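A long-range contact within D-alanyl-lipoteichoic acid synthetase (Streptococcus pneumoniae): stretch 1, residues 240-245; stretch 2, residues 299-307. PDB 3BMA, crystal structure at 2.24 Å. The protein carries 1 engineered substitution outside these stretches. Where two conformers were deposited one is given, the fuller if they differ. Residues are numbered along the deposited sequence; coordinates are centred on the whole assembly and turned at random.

Stretch 1 240-245: NEMGME
Stretch 2 (299-307) VNKKWMDYA

Residues 240-245 form an irregular loop that packs against the first turns of a helix in residues 299-307. The nearest CA atoms across the contact are Met-242 CA and Lys-302 CA, 5.5 Å apart. Together the two stretches bury 303 Å².

In the loop, Asn-240 is extended (phi/psi -146/159). Glu-241 (-115/35) and Met-242 (-125/10) then bend the chain. Gly-243 has a positive phi (88/11), which favours glycine. Met-244 (-89/160) and Glu-245 (-64/147) extend again, and Glu-245 is the N-cap of a following helix. In stretch 2, Val-299 (-98/148) and Asn-300 (-51/120) lead into the helix, which starts at Lys-301. Its backbone bonds include Met-304 N to Asn-300 O (2.9 Å), Asp-305 N to Lys-301 O (2.9 Å) and Ala-307 N to Trp-303 O (2.8 Å). Tyr-306 N to Lys-302 O is weak, at 3.4 Å. The CA-to-CB bonds of Asn-300, Lys-302 and Tyr-306 point toward the loop. Those of Met-242, Met-244 and Trp-303 point sideways, but the end of Met-244 comes nearer.

Asn side chains organise the polar bonds. Asn-240 (chi1 70°, p; chi2 100°) braces its own loop. Asn-240 OD1 accepts from Met-242 N at 3.2 Å and Met-244 N at 3.0 Å. Asn-240 ND2 donates to Met-244 O at 2.8 Å, almost linearly (177°). Asn-300 (chi1 -167°, t; chi2 -59°) caps the helix: Asn-300 OD1 accepts from Trp-303 N at 3.1 Å. Asn-300 ND2 donates to Met-242 O at 3.2 Å, with an N-H...O angle of 144°, the only hydrogen bond across the stretches. One side chain thus caps the helix and ties it to the loop.

Two flexible methionines make the apolar contacts, packing methyls against hydrocarbon by van der Waals contact. Met-242 (chi1 65°, p; chi2 -152°, t; chi3 -52°, m) loses the most area, 95 Å². Met-242 CE lies 4.2 Å from Tyr-306 CB. Met-242 CE also sits at the edge of the Trp-303 ring, near its plane, 4.2 Å from Trp-303 CE3. Met-244 is more extended (chi1 -64°, m; chi2 173°, t; chi3 -162°, t), and Met-244 CE reaches Trp-303 CB at 3.6 Å. Trp-303 (chi1 160°, chi2 -109°) and Tyr-306 (chi1 -172°, chi2 81°) are both t.

Methionine carbons also pack against polar atoms: Met-242 CE to Lys-302 O, 3.6 Å; Met-244 CG to Asn-300 ND2, 4.1 Å. Lys-302 is exposed, with chi1 m and chi2 to chi4 t. Lys-302 CB meets Met-242 CB at 3.9 Å. Lys-302 NZ approaches Glu-241 O at 3.7 Å, without a hydrogen bond.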

# COMPACT_ATOMS: atom_id res chain seq x y z
N ASN C 240 -57.62 27.89 -11.22
CA ASN C 240 -57.77 27.05 -12.41
C ASN C 240 -58.91 26.04 -12.27
O ASN C 240 -59.34 25.71 -11.16
CB ASN C 240 -56.45 26.32 -12.73
CG ASN C 240 -56.10 25.25 -11.71
OD1 ASN C 240 -56.32 24.07 -11.93
ND2 ASN C 240 -55.54 25.68 -10.57
N GLU C 241 -59.39 25.54 -13.41
CA GLU C 241 -60.45 24.53 -13.42
C GLU C 241 -59.99 23.18 -13.97
O GLU C 241 -60.76 22.46 -14.63
CB GLU C 241 -61.69 25.05 -14.16
CG GLU C 241 -62.52 26.05 -13.34
CD GLU C 241 -63.95 26.20 -13.85
OE1 GLU C 241 -64.88 26.16 -13.01
OE2 GLU C 241 -64.14 26.36 -15.07
N MET C 242 -58.73 22.83 -13.70
CA MET C 242 -58.21 21.49 -13.98
C MET C 242 -57.60 20.82 -12.74
O MET C 242 -56.95 19.78 -12.83
CB MET C 242 -57.26 21.49 -15.19
CG MET C 242 -55.96 22.27 -15.02
SD MET C 242 -55.31 22.89 -16.60
CE MET C 242 -55.28 21.42 -17.61
N GLY C 243 -57.84 21.44 -11.58
CA GLY C 243 -57.60 20.81 -10.28
C GLY C 243 -56.22 20.93 -9.66
O GLY C 243 -55.92 20.25 -8.68
N MET C 244 -55.37 21.78 -10.23
CA MET C 244 -53.99 21.94 -9.76
C MET C 244 -53.87 22.99 -8.67
O MET C 244 -54.74 23.85 -8.54
CB MET C 244 -53.06 22.29 -10.91
CG MET C 244 -52.95 21.23 -11.96
SD MET C 244 -52.01 21.84 -13.35
CE MET C 244 -52.48 20.68 -14.61
N GLU C 245 -52.78 22.92 -7.90
CA GLU C 245 -52.49 23.87 -6.84
C GLU C 245 -52.26 25.28 -7.40
O GLU C 245 -51.76 25.42 -8.52
CB GLU C 245 -51.25 23.43 -6.05
CG GLU C 245 -51.14 24.02 -4.65
CD GLU C 245 -49.73 24.42 -4.27
OE1 GLU C 245 -48.76 23.82 -4.80
OE2 GLU C 245 -49.59 25.33 -3.43
N VAL C 299 -51.18 10.52 -13.82
CA VAL C 299 -51.06 11.90 -14.27
C VAL C 299 -52.46 12.50 -14.15
O VAL C 299 -53.45 11.78 -14.26
CB VAL C 299 -50.48 11.98 -15.72
CG1 VAL C 299 -50.54 13.39 -16.29
CG2 VAL C 299 -49.05 11.50 -15.74
N ASN C 300 -52.54 13.80 -13.86
CA ASN C 300 -53.79 14.56 -13.90
C ASN C 300 -54.50 14.35 -15.24
O ASN C 300 -53.93 14.63 -16.30
CB ASN C 300 -53.47 16.05 -13.65
CG ASN C 300 -54.71 16.89 -13.37
OD1 ASN C 300 -55.63 16.97 -14.18
ND2 ASN C 300 -54.71 17.57 -12.22
N LYS C 301 -55.72 13.81 -15.19
CA LYS C 301 -56.48 13.44 -16.40
C LYS C 301 -56.93 14.66 -17.21
O LYS C 301 -56.90 14.63 -18.44
CB LYS C 301 -57.68 12.56 -16.04
CG LYS C 301 -58.47 12.00 -17.24
CD LYS C 301 -59.50 10.97 -16.82
CE LYS C 301 -59.04 9.54 -17.10
NZ LYS C 301 -57.85 9.11 -16.30
N LYS C 302 -57.32 15.72 -16.50
CA LYS C 302 -57.71 16.97 -17.15
C LYS C 302 -56.52 17.64 -17.83
O LYS C 302 -56.69 18.33 -18.85
CB LYS C 302 -58.39 17.93 -16.17
CG LYS C 302 -59.85 17.59 -15.90
CD LYS C 302 -60.58 18.72 -15.19
CE LYS C 302 -62.03 18.35 -14.92
NZ LYS C 302 -62.77 19.44 -14.22
N TRP C 303 -55.33 17.42 -17.28
CA TRP C 303 -54.09 17.89 -17.88
C TRP C 303 -53.73 17.05 -19.10
O TRP C 303 -53.35 17.60 -20.14
CB TRP C 303 -52.95 17.86 -16.87
CG TRP C 303 -51.57 17.86 -17.48
CD1 TRP C 303 -50.69 16.83 -17.52
CD2 TRP C 303 -50.94 18.96 -18.17
NE1 TRP C 303 -49.54 17.20 -18.17
CE2 TRP C 303 -49.67 18.51 -18.59
CE3 TRP C 303 -51.33 20.27 -18.48
CZ2 TRP C 303 -48.77 19.32 -19.29
CZ3 TRP C 303 -50.44 21.08 -19.17
CH2 TRP C 303 -49.18 20.60 -19.58
N MET C 304 -53.86 15.73 -18.97
CA MET C 304 -53.44 14.82 -20.03
C MET C 304 -54.38 14.83 -21.25
O MET C 304 -53.95 14.53 -22.36
CB MET C 304 -53.16 13.41 -19.47
CG MET C 304 -54.26 12.36 -19.59
SD MET C 304 -53.64 10.73 -19.11
CE MET C 304 -53.77 10.84 -17.34
N ASP C 305 -55.64 15.20 -21.02
CA ASP C 305 -56.60 15.44 -22.10
C ASP C 305 -56.23 16.72 -22.85
O ASP C 305 -56.34 16.78 -24.07
CB ASP C 305 -58.03 15.55 -21.55
CG ASP C 305 -58.61 14.20 -21.16
OD1 ASP C 305 -58.10 13.15 -21.61
OD2 ASP C 305 -59.60 14.19 -20.39
N TYR C 306 -55.80 17.73 -22.10
CA TYR C 306 -55.37 19.01 -22.67
C TYR C 306 -54.05 18.87 -23.44
O TYR C 306 -53.93 19.37 -24.56
CB TYR C 306 -55.24 20.09 -21.58
CG TYR C 306 -54.98 21.48 -22.13
CD1 TYR C 306 -56.03 22.26 -22.61
CD2 TYR C 306 -53.69 22.01 -22.16
CE1 TYR C 306 -55.81 23.54 -23.11
CE2 TYR C 306 -53.46 23.29 -22.67
CZ TYR C 306 -54.52 24.05 -23.14
OH TYR C 306 -54.30 25.31 -23.64
N ALA C 307 -53.08 18.19 -22.83
CA ALA C 307 -51.75 18.03 -23.41
C ALA C 307 -51.67 16.92 -24.46
O ALA C 307 -50.69 16.85 -25.21
CB ALA C 307 -50.71 17.81 -22.32